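PDB 6SLN: RagA protein from Porphyromonas gingivalis, which probably imports nutrients across the outer membrane as a TonB-dependent receptor, a beta-barrel transporter of the kind powered by TonB from the inner membrane. Local coordinates for residues 299-302 and 303-307; 232-235 and 236-239; 238-241 and 242-246; 427-430 and 431-435; 884-887 and 888-892. One frame throughout, in Å; residues are numbered along the deposited sequence.

Interaction 1: residues 299-302 and 303-307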
loop_
_atom_site.group_PDB
_atom_site.type_symbol
_atom_site.label_atom_id
_atom_site.label_comp_id
_atom_site.label_asym_id
_atom_site.label_seq_id
_atom_site.Cartn_x
_atom_site.Cartn_y
_atom_site.Cartn_z
ATOM N N ALA A 299 32.563 5.798 -30.425
ATOM C CA ALA A 299 32.411 5.632 -28.998
ATOM C C ALA A 299 32.494 4.162 -28.599
ATOM O O ALA A 299 32.163 3.252 -29.367
ATOM C CB ALA A 299 31.085 6.233 -28.532
ATOM N N ASP A 300 32.978 3.950 -27.381
ATOM C CA ASP A 300 33.098 2.629 -26.785
ATOM C C ASP A 300 31.770 2.323 -26.097
ATOM O O ASP A 300 31.587 2.558 -24.899
ATOM C CB ASP A 300 34.271 2.618 -25.811
ATOM C CG ASP A 300 34.552 1.243 -25.241
ATOM O OD1 ASP A 300 33.635 0.394 -25.267
ATOM O OD2 ASP A 300 35.698 1.012 -24.776
ATOM N N TRP A 301 30.815 1.800 -26.879
ATOM C CA TRP A 301 29.487 1.545 -26.327
ATOM C C TRP A 301 29.489 0.425 -25.295
ATOM O O TRP A 301 28.571 0.361 -24.481
ATOM C CB TRP A 301 28.489 1.235 -27.437
ATOM C CG TRP A 301 27.863 2.450 -27.972
ATOM C CD1 TRP A 301 28.224 3.143 -29.092
ATOM C CD2 TRP A 301 26.791 3.168 -27.385
ATOM N NE1 TRP A 301 27.422 4.246 -29.250
ATOM C CE2 TRP A 301 26.534 4.287 -28.208
ATOM C CE3 TRP A 301 26.037 2.994 -26.230
ATOM C CZ2 TRP A 301 25.535 5.207 -27.919
ATOM C CZ3 TRP A 301 25.050 3.904 -25.951
ATOM C CH2 TRP A 301 24.801 4.994 -26.795
ATOM N N LEU A 302 30.504 -0.441 -25.316
ATOM C CA LEU A 302 30.729 -1.379 -24.226
ATOM C C LEU A 302 30.897 -0.635 -22.913
ATOM O O LEU A 302 30.116 -0.822 -21.973
ATOM C CB LEU A 302 31.967 -2.234 -24.517
ATOM C CG LEU A 302 32.360 -3.166 -23.362
ATOM C CD1 LEU A 302 31.192 -4.093 -22.949
ATOM C CD2 LEU A 302 33.639 -3.961 -23.629
ATOM N N LYS A 303 31.903 0.241 -22.842
ATOM C CA LYS A 303 32.097 1.035 -21.637
ATOM C C LYS A 303 30.923 1.976 -21.369
ATOM O O LYS A 303 30.663 2.310 -20.210
ATOM C CB LYS A 303 33.419 1.802 -21.714
ATOM C CG LYS A 303 33.713 2.624 -20.459
ATOM C CD LYS A 303 35.081 3.252 -20.511
ATOM C CE LYS A 303 36.032 2.339 -21.260
ATOM N NZ LYS A 303 36.677 1.349 -20.350
ATOM N N ALA A 304 30.181 2.369 -22.401
ATOM C CA ALA A 304 28.995 3.187 -22.179
ATOM C C ALA A 304 27.952 2.464 -21.340
ATOM O O ALA A 304 27.158 3.116 -20.656
ATOM C CB ALA A 304 28.388 3.594 -23.521
ATOM N N LEU A 305 27.906 1.125 -21.401
ATOM C CA LEU A 305 26.848 0.373 -20.740
ATOM C C LEU A 305 27.310 -0.682 -19.746
ATOM O O LEU A 305 26.454 -1.322 -19.136
ATOM C CB LEU A 305 25.911 -0.277 -21.779
ATOM C CG LEU A 305 25.194 0.781 -22.617
ATOM C CD1 LEU A 305 25.227 0.383 -24.061
ATOM C CD2 LEU A 305 23.776 1.093 -22.136
ATOM N N PHE A 306 28.611 -0.887 -19.562
ATOM C CA PHE A 306 29.094 -1.856 -18.586
ATOM C C PHE A 306 30.327 -1.292 -17.904
ATOM O O PHE A 306 31.117 -0.560 -18.506
ATOM C CB PHE A 306 29.428 -3.230 -19.218
ATOM C CG PHE A 306 28.222 -3.997 -19.678
ATOM C CD1 PHE A 306 27.617 -3.707 -20.892
ATOM C CD2 PHE A 306 27.681 -4.991 -18.886
ATOM C CE1 PHE A 306 26.506 -4.408 -21.313
ATOM C CE2 PHE A 306 26.588 -5.704 -19.302
ATOM C CZ PHE A 306 25.993 -5.409 -20.516
ATOM N N LYS A 307 30.487 -1.655 -16.639
ATOM C CA LYS A 307 31.505 -1.098 -15.767
ATOM C C LYS A 307 32.108 -2.248 -14.985
ATOM O O LYS A 307 31.551 -3.341 -14.933
ATOM C CB LYS A 307 30.903 -0.056 -14.807
ATOM C CG LYS A 307 29.690 -0.610 -14.024
ATOM C CD LYS A 307 29.169 0.304 -12.898
ATOM C CE LYS A 307 28.991 -0.467 -11.573
ATOM N NZ LYS A 307 29.105 0.376 -10.338
#
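Leu302 O is gripped twice in the short helix 301-305: Leu305 N donates to it at 3.0 Å from well above the carbonyl plane, and Phe306 N adds a weak bond. Two residues earlier, Asp300 is the N-cap. With CG anti to its own amide nitrogen (chi1 -175°) the carboxylate swings over the opening turn, where Asp300 OD1 takes the N-H of Lys303 at 3.0 Å. That bond is nearly straight (173°) and arrives from above the carboxylate plane. The main chain joins in, with Ala304 N 2.9 Å from Asp300 O. Although the Lys303 chain bends at chi3 and chi4, its NZ stays 4.5 Å from Asp300 OD2, near but short of a salt bridge. On the buried side the indole of Trp301 meets Leu305 at its edge, CE3 to CD1 3.5 Å, while Ala304 CB comes up obliquely to the same ring carbon. NE1 of Trp301 bonds outside to Tyr401 O, and Tyr414 meets the indole edge-to-face, which together probably fix the ring's rotation. Leu302 and Phe306 cross at about a right angle, their CD1 atoms 4.1 Å apart, both against Val394 of helix 390-396. A one-turn helix is thus held by a side-chain cap at its start and a shared carbonyl further on; the amide and the nearby lysine would probably help keep the Asp300 carboxylate charged.

Interaction 2: residues 232-235 and 236-239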
loop_
_atom_site.group_PDB
_atom_site.type_symbol
_atom_site.label_atom_id
_atom_site.label_comp_id
_atom_site.label_asym_id
_atom_site.label_seq_id
_atom_site.Cartn_x
_atom_site.Cartn_y
_atom_site.Cartn_z
ATOM N N ASN A 232 33.565 -11.875 -21.462
ATOM C CA ASN A 232 34.008 -12.149 -22.818
ATOM C C ASN A 232 33.716 -10.930 -23.678
ATOM O O ASN A 232 32.617 -10.371 -23.596
ATOM C CB ASN A 232 33.316 -13.406 -23.363
ATOM C CG ASN A 232 33.514 -13.587 -24.844
ATOM O OD1 ASN A 232 34.635 -13.707 -25.321
ATOM N ND2 ASN A 232 32.416 -13.634 -25.579
ATOM N N THR A 233 34.696 -10.530 -24.498
ATOM C CA THR A 233 34.567 -9.333 -25.321
ATOM C C THR A 233 34.587 -9.634 -26.815
ATOM O O THR A 233 34.351 -8.721 -27.621
ATOM C CB THR A 233 35.665 -8.306 -24.981
ATOM O OG1 THR A 233 36.973 -8.926 -24.906
ATOM C CG2 THR A 233 35.336 -7.662 -23.638
ATOM N N LYS A 234 34.797 -10.894 -27.198
ATOM C CA LYS A 234 34.885 -11.275 -28.607
ATOM C C LYS A 234 33.753 -10.762 -29.492
ATOM O O LYS A 234 34.043 -10.394 -30.644
ATOM C CB LYS A 234 34.968 -12.803 -28.715
ATOM C CG LYS A 234 36.361 -13.358 -28.485
ATOM C CD LYS A 234 36.409 -14.882 -28.591
ATOM C CE LYS A 234 36.775 -15.332 -30.012
ATOM N NZ LYS A 234 37.030 -16.797 -30.073
ATOM N N PRO A 235 32.480 -10.736 -29.072
ATOM C CA PRO A 235 31.436 -10.233 -29.981
ATOM C C PRO A 235 31.719 -8.841 -30.483
ATOM O O PRO A 235 31.192 -8.450 -31.531
ATOM C CB PRO A 235 30.165 -10.256 -29.113
ATOM C CG PRO A 235 30.410 -11.308 -28.125
ATOM C CD PRO A 235 31.887 -11.260 -27.823
ATOM N N LEU A 236 32.520 -8.068 -29.760
ATOM C CA LEU A 236 32.807 -6.709 -30.198
ATOM C C LEU A 236 33.806 -6.671 -31.351
ATOM O O LEU A 236 33.726 -5.769 -32.190
ATOM C CB LEU A 236 33.306 -5.882 -29.016
ATOM C CG LEU A 236 32.152 -5.594 -28.061
ATOM C CD1 LEU A 236 32.431 -6.104 -26.652
ATOM C CD2 LEU A 236 31.861 -4.127 -28.072
ATOM N N ASP A 237 34.707 -7.661 -31.430
ATOM C CA ASP A 237 35.839 -7.604 -32.361
ATOM C C ASP A 237 35.381 -7.338 -33.787
ATOM O O ASP A 237 35.950 -6.492 -34.487
ATOM C CB ASP A 237 36.642 -8.910 -32.305
ATOM C CG ASP A 237 37.348 -9.132 -30.954
ATOM O OD1 ASP A 237 37.184 -8.318 -30.015
ATOM O OD2 ASP A 237 38.071 -10.149 -30.829
ATOM N N ASN A 238 34.321 -8.013 -34.211
ATOM C CA ASN A 238 33.927 -8.124 -35.606
ATOM C C ASN A 238 32.870 -7.110 -36.027
ATOM O O ASN A 238 32.399 -7.179 -37.172
ATOM C CB ASN A 238 33.395 -9.534 -35.863
ATOM C CG ASN A 238 32.476 -10.015 -34.726
ATOM O OD1 ASN A 238 32.947 -10.550 -33.715
ATOM N ND2 ASN A 238 31.169 -9.787 -34.877
ATOM N N MET A 239 32.466 -6.195 -35.140
ATOM C CA MET A 239 31.417 -5.255 -35.515
ATOM C C MET A 239 31.988 -4.109 -36.362
ATOM O O MET A 239 33.165 -3.741 -36.265
ATOM C CB MET A 239 30.690 -4.698 -34.274
ATOM C CG MET A 239 29.936 -5.743 -33.410
ATOM S SD MET A 239 28.638 -6.670 -34.269
ATOM C CE MET A 239 27.536 -5.319 -34.715
HETATM O O HOH W 1 29.243 -10.064 -32.443
#
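Leu236 folds back on Thr233 in the closely packed part of this turn: its CB lies 3.3 Å and its CD1 3.4 Å from Thr233 O, the same carbonyl that accepts the Leu236 N-H at 2.9 Å. Pro235 extends the apolar surface. Its ring and the Leu236 side chain both pack on Leu395 of helix 390-396 and on Phe970, and Leu236 also touches Leu302 of helix 301-305. The other flank is much looser. Lys234 and Asp237 are exposed there, and although Asp237 N bonds to Lys234 O at 2.9 Å, the charged ends stay apart, NZ to OD2 6.8 Å, too far for a salt bridge. Asn238 sits between the two regimes. Chi1 of 43° places its CG between the backbone N and C, turning the amide back over the preceding turn. A water bridges the gap, donating to Pro235 O at 2.7 Å and accepting from Asn238 ND2 at 3.1 Å; ND2 also bonds weakly to Asp891 OD2. At the opposite end Asn232 OD1 caps Lys234 N, but only weakly, while Asn232 ND2 is held by Phe970 O. The single turn of helix 234-237 is therefore secured mainly by its backbone bonds and its apolar face; Met239 N bonds to Leu236 O instead of Pro235 O, and the water takes up the proline carbonyl, linking it to the Asn238 amide.

Interaction 3: residues 238-241 and 242-246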
loop_
_atom_site.group_PDB
_atom_site.type_symbol
_atom_site.label_atom_id
_atom_site.label_comp_id
_atom_site.label_asym_id
_atom_site.label_seq_id
_atom_site.Cartn_x
_atom_site.Cartn_y
_atom_site.Cartn_z
ATOM N N ASN A 238 34.321 -8.013 -34.211
ATOM C CA ASN A 238 33.927 -8.124 -35.606
ATOM C C ASN A 238 32.870 -7.110 -36.027
ATOM O O ASN A 238 32.399 -7.179 -37.172
ATOM C CB ASN A 238 33.395 -9.534 -35.863
ATOM C CG ASN A 238 32.476 -10.015 -34.726
ATOM O OD1 ASN A 238 32.947 -10.550 -33.715
ATOM N ND2 ASN A 238 31.169 -9.787 -34.877
ATOM N N MET A 239 32.466 -6.195 -35.140
ATOM C CA MET A 239 31.417 -5.255 -35.515
ATOM C C MET A 239 31.988 -4.109 -36.362
ATOM O O MET A 239 33.165 -3.741 -36.265
ATOM C CB MET A 239 30.690 -4.698 -34.274
ATOM C CG MET A 239 29.936 -5.743 -33.410
ATOM S SD MET A 239 28.638 -6.670 -34.269
ATOM C CE MET A 239 27.536 -5.319 -34.715
ATOM N N MET A 240 31.123 -3.563 -37.216
ATOM C CA MET A 240 31.493 -2.446 -38.063
ATOM C C MET A 240 31.929 -1.259 -37.215
ATOM O O MET A 240 31.424 -1.022 -36.114
ATOM C CB MET A 240 30.323 -2.027 -38.955
ATOM C CG MET A 240 30.112 -2.844 -40.221
ATOM S SD MET A 240 28.593 -2.291 -41.020
ATOM C CE MET A 240 28.473 -3.426 -42.393
ATOM N N THR A 241 32.888 -0.516 -37.746
ATOM C CA THR A 241 33.279 0.757 -37.172
ATOM C C THR A 241 32.244 1.818 -37.538
ATOM O O THR A 241 31.239 1.539 -38.202
ATOM C CB THR A 241 34.664 1.152 -37.662
ATOM O OG1 THR A 241 34.633 1.251 -39.089
ATOM C CG2 THR A 241 35.696 0.118 -37.237
ATOM N N GLY A 242 32.486 3.049 -37.087
ATOM C CA GLY A 242 31.610 4.143 -37.431
ATOM C C GLY A 242 31.634 4.356 -38.928
ATOM O O GLY A 242 30.583 4.344 -39.584
ATOM N N ASP A 243 32.837 4.543 -39.482
ATOM C CA ASP A 243 32.951 4.831 -40.908
ATOM C C ASP A 243 32.312 3.726 -41.721
ATOM O O ASP A 243 31.491 3.984 -42.610
ATOM C CB ASP A 243 34.418 5.009 -41.321
ATOM C CG ASP A 243 35.007 6.328 -40.851
ATOM O OD1 ASP A 243 34.232 7.260 -40.542
ATOM O OD2 ASP A 243 36.253 6.422 -40.768
ATOM N N GLU A 244 32.659 2.479 -41.402
ATOM C CA GLU A 244 32.168 1.342 -42.169
ATOM C C GLU A 244 30.647 1.290 -42.176
ATOM O O GLU A 244 30.032 1.120 -43.237
ATOM C CB GLU A 244 32.756 0.055 -41.609
ATOM C CG GLU A 244 34.207 -0.081 -41.889
ATOM C CD GLU A 244 34.801 -1.295 -41.242
ATOM O OE1 GLU A 244 34.313 -1.701 -40.156
ATOM O OE2 GLU A 244 35.768 -1.829 -41.818
ATOM N N LEU A 245 30.024 1.427 -40.997
ATOM C CA LEU A 245 28.565 1.428 -40.932
ATOM C C LEU A 245 27.981 2.542 -41.787
ATOM O O LEU A 245 27.058 2.307 -42.575
ATOM C CB LEU A 245 28.084 1.570 -39.488
ATOM C CG LEU A 245 26.564 1.738 -39.403
ATOM C CD1 LEU A 245 25.888 0.535 -40.062
ATOM C CD2 LEU A 245 26.115 1.908 -37.978
ATOM N N LEU A 246 28.512 3.767 -41.654
ATOM C CA LEU A 246 27.972 4.882 -42.425
ATOM C C LEU A 246 28.114 4.645 -43.924
ATOM O O LEU A 246 27.181 4.896 -44.694
ATOM C CB LEU A 246 28.645 6.190 -42.022
ATOM C CG LEU A 246 28.290 7.415 -42.877
ATOM C CD1 LEU A 246 26.792 7.620 -42.907
ATOM C CD2 LEU A 246 28.976 8.667 -42.336
#
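Thr241 and Glu244 close a capping box at the start of helix 242-252, each side chain bonding to the other's backbone nitrogen. Thr241 OG1 accepts the N-H of Glu244 at 3.3 Å. In return Glu244 OE1 takes the N-H of Thr241 at 3.0 Å, almost straight (174°) and on the anti side of the carboxylate, a little out of its plane. The threonine hydroxyl stands between its own backbone N and C (chi1 59°), which brings it over the first turn and lets it give a weak bond to the same Glu244 OE1. That oxygen has a further partner, the salt bridge from Lys892 NZ, so three donors gather on it and the carboxylate would probably stay charged. Thr241 O begins the regular helical pattern by accepting from Leu245 N at 3.0 Å. Met240 CB, just ahead of the cap, is directed at the helix; beyond CG the chain is extended and crosses Glu244 obliquely, CB to CB 4.2 Å, and its sulfur SD lies 3.7 Å from Leu245 CA. The box marks where the loop following helix 234-237 turns into helix 242-252. Asp298 OD2 takes the Gly242 N-H, Met240 O accepts from Asn889 ND2 on the loop before strand 921-937, and Leu246 packs against helix 261-276.

Interaction 4: residues 427-430 and 431-435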
loop_
_atom_site.group_PDB
_atom_site.type_symbol
_atom_site.label_atom_id
_atom_site.label_comp_id
_atom_site.label_asym_id
_atom_site.label_seq_id
_atom_site.Cartn_x
_atom_site.Cartn_y
_atom_site.Cartn_z
ATOM N N PRO A 427 23.454 5.948 -16.204
ATOM C CA PRO A 427 23.602 6.612 -14.900
ATOM C C PRO A 427 22.600 7.725 -14.709
ATOM O O PRO A 427 22.060 7.892 -13.610
ATOM C CB PRO A 427 25.039 7.130 -14.934
ATOM C CG PRO A 427 25.697 6.370 -16.055
ATOM C CD PRO A 427 24.627 6.165 -17.059
ATOM N N TYR A 428 22.292 8.467 -15.770
ATOM C CA TYR A 428 21.322 9.537 -15.605
ATOM C C TYR A 428 19.925 8.975 -15.435
ATOM O O TYR A 428 19.141 9.478 -14.619
ATOM C CB TYR A 428 21.352 10.491 -16.789
ATOM C CG TYR A 428 20.438 11.663 -16.571
ATOM C CD1 TYR A 428 20.860 12.766 -15.827
ATOM C CD2 TYR A 428 19.147 11.661 -17.079
ATOM C CE1 TYR A 428 20.031 13.829 -15.624
ATOM C CE2 TYR A 428 18.302 12.722 -16.869
ATOM C CZ TYR A 428 18.741 13.798 -16.135
ATOM O OH TYR A 428 17.882 14.859 -15.947
ATOM N N PHE A 429 19.595 7.936 -16.208
ATOM C CA PHE A 429 18.287 7.320 -16.079
ATOM C C PHE A 429 18.065 6.838 -14.653
ATOM O O PHE A 429 17.009 7.089 -14.066
ATOM C CB PHE A 429 18.142 6.170 -17.078
ATOM C CG PHE A 429 16.768 5.613 -17.135
ATOM C CD1 PHE A 429 15.752 6.325 -17.750
ATOM C CD2 PHE A 429 16.476 4.404 -16.527
ATOM C CE1 PHE A 429 14.453 5.832 -17.765
ATOM C CE2 PHE A 429 15.182 3.895 -16.553
ATOM C CZ PHE A 429 14.171 4.614 -17.173
ATOM N N ALA A 430 19.070 6.192 -14.061
ATOM C CA ALA A 430 18.908 5.644 -12.719
ATOM C C ALA A 430 18.659 6.737 -11.693
ATOM O O ALA A 430 18.061 6.479 -10.640
ATOM C CB ALA A 430 20.137 4.817 -12.334
ATOM N N LYS A 431 19.122 7.952 -11.974
ATOM C CA LYS A 431 18.963 9.061 -11.042
ATOM C C LYS A 431 17.541 9.600 -11.083
ATOM O O LYS A 431 16.978 9.956 -10.046
ATOM C CB LYS A 431 19.982 10.153 -11.377
ATOM C CG LYS A 431 20.686 10.764 -10.202
ATOM C CD LYS A 431 21.584 11.887 -10.670
ATOM C CE LYS A 431 22.668 11.362 -11.614
ATOM N NZ LYS A 431 23.706 12.391 -11.937
ATOM N N MET A 432 16.948 9.658 -12.275
ATOM C CA MET A 432 15.537 9.978 -12.427
ATOM C C MET A 432 14.629 8.807 -12.078
ATOM O O MET A 432 13.409 8.980 -12.013
ATOM C CB MET A 432 15.275 10.430 -13.863
ATOM C CG MET A 432 16.219 11.517 -14.335
ATOM S SD MET A 432 15.931 13.123 -13.516
ATOM C CE MET A 432 17.352 13.210 -12.439
ATOM N N ARG A 433 15.196 7.626 -11.847
ATOM C CA ARG A 433 14.435 6.415 -11.534
ATOM C C ARG A 433 15.065 5.686 -10.350
ATOM O O ARG A 433 15.534 4.546 -10.468
ATOM C CB ARG A 433 14.364 5.507 -12.758
ATOM C CG ARG A 433 13.024 5.502 -13.431
ATOM C CD ARG A 433 12.647 6.849 -13.976
ATOM N NE ARG A 433 11.766 6.711 -15.121
ATOM C CZ ARG A 433 11.280 7.743 -15.794
ATOM N NH1 ARG A 433 11.587 8.981 -15.421
ATOM N NH2 ARG A 433 10.471 7.534 -16.825
ATOM N N PRO A 434 15.119 6.331 -9.194
ATOM C CA PRO A 434 15.591 5.635 -7.990
ATOM C C PRO A 434 14.681 4.473 -7.635
ATOM O O PRO A 434 13.479 4.480 -7.924
ATOM C CB PRO A 434 15.534 6.716 -6.908
ATOM C CG PRO A 434 14.453 7.637 -7.392
ATOM C CD PRO A 434 14.644 7.688 -8.891
ATOM N N PHE A 435 15.273 3.479 -6.978
ATOM C CA PHE A 435 14.561 2.280 -6.558
ATOM C C PHE A 435 15.332 1.658 -5.412
ATOM O O PHE A 435 16.531 1.416 -5.539
ATOM C CB PHE A 435 14.436 1.272 -7.707
ATOM C CG PHE A 435 13.845 -0.054 -7.300
ATOM C CD1 PHE A 435 14.643 -1.055 -6.748
ATOM C CD2 PHE A 435 12.491 -0.311 -7.485
ATOM C CE1 PHE A 435 14.100 -2.292 -6.378
ATOM C CE2 PHE A 435 11.948 -1.544 -7.125
ATOM C CZ PHE A 435 12.763 -2.538 -6.571
#
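Met432 lies against the ring of Tyr428 in a Met-aromatic contact. Its CG is 3.5 Å from Tyr428 CE2, and its SD stands 4.6 Å from the ring centroid, 42° off the normal, an oblique approach that is neither over the face nor at the edge. The methionine chain bends at chi2 and chi3, which carries SD along the ring toward the phenol end, 3.6 Å from Tyr428 OH. One residue further on, Arg433 lies across Phe429: its CB sits over one face of the phenyl ring, offset toward the rim, and its NE is 3.8 Å from Phe429 CZ. Phe429 CE1 in turn lies over one face of the guanidinium, whose plane is tilted 47° from the ring, so the two groups are well short of a parallel stack. Both aromatic side chains leave with CG anti to the backbone N (Tyr428 chi1 -175°), laying them along the helix toward the residue four places on. The backbone beneath is uneven: Met432 N gives Tyr428 O a sound bond at 3.2 Å, in the carbonyl plane, whereas Lys431 N divides weakly between Pro427 O and Tyr428 O. In the next shell Asn479 OD1 bonds to Tyr428 OH, Tyr481 meets the Tyr428 ring, and Asp482 forms a salt bridge with Arg433 NH1. Helix 426-432 thus ends just before barrel strand 435-450, with Arg433 and Pro434 already resting on the neighbouring antiparallel strand 456-475.

Interaction 5: residues 884-887 and 888-892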
loop_
_atom_site.group_PDB
_atom_site.type_symbol
_atom_site.label_atom_id
_atom_site.label_comp_id
_atom_site.label_asym_id
_atom_site.label_seq_id
_atom_site.Cartn_x
_atom_site.Cartn_y
_atom_site.Cartn_z
ATOM N N GLY A 884 17.070 -5.362 -43.190
ATOM C CA GLY A 884 16.244 -4.588 -42.286
ATOM C C GLY A 884 17.058 -4.254 -41.059
ATOM O O GLY A 884 18.176 -4.745 -40.882
ATOM N N LEU A 885 16.466 -3.422 -40.197
ATOM C CA LEU A 885 17.155 -2.868 -39.034
ATOM C C LEU A 885 18.424 -2.125 -39.455
ATOM O O LEU A 885 19.462 -2.174 -38.795
ATOM C CB LEU A 885 17.456 -3.961 -38.021
ATOM C CG LEU A 885 16.137 -4.423 -37.429
ATOM C CD1 LEU A 885 16.121 -5.935 -37.306
ATOM C CD2 LEU A 885 15.926 -3.738 -36.104
ATOM N N MET A 886 18.337 -1.427 -40.576
ATOM C CA MET A 886 19.545 -0.931 -41.206
ATOM C C MET A 886 20.104 0.305 -40.509
ATOM O O MET A 886 21.126 0.842 -40.953
ATOM C CB MET A 886 19.267 -0.664 -42.681
ATOM C CG MET A 886 18.882 -1.927 -43.450
ATOM S SD MET A 886 20.258 -3.069 -43.647
ATOM C CE MET A 886 21.367 -2.103 -44.683
ATOM N N GLN A 887 19.471 0.754 -39.422
ATOM C CA GLN A 887 20.022 1.797 -38.569
ATOM C C GLN A 887 20.923 1.238 -37.482
ATOM O O GLN A 887 21.548 2.012 -36.754
ATOM C CB GLN A 887 18.903 2.614 -37.931
ATOM C CG GLN A 887 18.183 1.879 -36.807
ATOM C CD GLN A 887 16.875 1.270 -37.266
ATOM O OE1 GLN A 887 16.803 0.604 -38.315
ATOM N NE2 GLN A 887 15.822 1.506 -36.490
ATOM N N LEU A 888 21.011 -0.077 -37.354
ATOM C CA LEU A 888 21.826 -0.683 -36.318
ATOM C C LEU A 888 23.196 -1.037 -36.861
ATOM O O LEU A 888 23.343 -1.427 -38.026
ATOM C CB LEU A 888 21.174 -1.945 -35.758
ATOM C CG LEU A 888 19.707 -1.816 -35.396
ATOM C CD1 LEU A 888 19.189 -3.153 -34.892
ATOM C CD2 LEU A 888 19.567 -0.739 -34.356
ATOM N N ASN A 889 24.196 -0.920 -35.990
ATOM C CA ASN A 889 25.530 -1.382 -36.337
ATOM C C ASN A 889 25.475 -2.873 -36.622
ATOM O O ASN A 889 24.741 -3.613 -35.959
ATOM C CB ASN A 889 26.512 -1.088 -35.203
ATOM C CG ASN A 889 27.960 -1.219 -35.632
ATOM O OD1 ASN A 889 28.333 -0.807 -36.740
ATOM N ND2 ASN A 889 28.794 -1.785 -34.754
ATOM N N LYS A 890 26.233 -3.303 -37.630
ATOM C CA LYS A 890 26.185 -4.656 -38.162
ATOM C C LYS A 890 27.574 -5.280 -38.162
ATOM O O LYS A 890 28.591 -4.594 -38.038
ATOM C CB LYS A 890 25.618 -4.665 -39.588
ATOM C CG LYS A 890 24.231 -4.088 -39.707
ATOM C CD LYS A 890 23.174 -5.096 -39.259
ATOM C CE LYS A 890 21.812 -4.433 -39.049
ATOM N NZ LYS A 890 21.278 -3.685 -40.232
ATOM N N ASP A 891 27.596 -6.601 -38.310
ATOM C CA ASP A 891 28.844 -7.336 -38.461
ATOM C C ASP A 891 29.567 -6.938 -39.752
ATOM O O ASP A 891 28.944 -6.783 -40.808
ATOM C CB ASP A 891 28.559 -8.838 -38.451
ATOM C CG ASP A 891 29.814 -9.674 -38.416
ATOM O OD1 ASP A 891 30.673 -9.495 -39.311
ATOM O OD2 ASP A 891 29.934 -10.529 -37.505
ATOM N N LYS A 892 30.900 -6.784 -39.660
ATOM C CA LYS A 892 31.726 -6.438 -40.819
ATOM C C LYS A 892 31.456 -7.330 -42.029
ATOM O O LYS A 892 31.738 -6.924 -43.160
ATOM C CB LYS A 892 33.222 -6.532 -40.470
ATOM C CG LYS A 892 33.789 -5.371 -39.671
ATOM C CD LYS A 892 35.154 -5.709 -39.084
ATOM C CE LYS A 892 35.700 -4.581 -38.194
ATOM N NZ LYS A 892 36.272 -3.412 -38.939
HETATM O O HOH W 2 22.731 -1.665 -40.690
#
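Leu885 and Leu888 are the ends of a type I beta turn, closed by Leu888 N donating to Leu885 O at 3.0 Å. Their side chains lie alongside each other and point the same way: both carry CG anti to the carbonyl carbon (chi1 -69° and -47°), and these matching torsions set the branches side by side, with Leu885 CD2 3.5 Å from Leu888 CD1. The pair packs on Phe878 of helix 874-879. Gln887 runs beside Leu888 as well, its CG 3.8 Å from Leu888 CD2; its NE2 makes a weak bond to the backbone of another protein chain. Lys890 reaches back to the turn. Bent at chi2 and again at chi4 (56°), it crosses Met886 at about a right angle, NZ to SD 3.6 Å. The ammonium is gathered in by carbonyls, among them Asn881 O and, weakly, Gly884 O, and it gives a bond to a water that also donates to Leu888 O. This nest of acceptors ties the turn to Lys890. Two donors share one carbonyl oxygen: Lys890 NZ, 2.8 Å from Leu885 O, approaches from the face of the peptide plane opposite to Leu888 N.

How the interactions relate
All five contacts are local, each closing a single turn of chain. Interactions 2, 3 and 1 follow in that order between barrel strands 218-230 and 309-322; interactions 2 and 3 share Asn238 and Met239, and none nests within or crosses another. Interaction 1 folds back on interaction 2, Leu302 CD2 meeting Leu236 CD1 at 3.9 Å. Interaction 4 comes next, just before strand 435-450, approaching interaction 1 to about 5 Å between nearest atoms without touching. Interaction 5, much later and before strand 921-937, runs beside residues 238-241, with Met240 N 2.9 Å from Lys890 O, joining the late loop to the early helices.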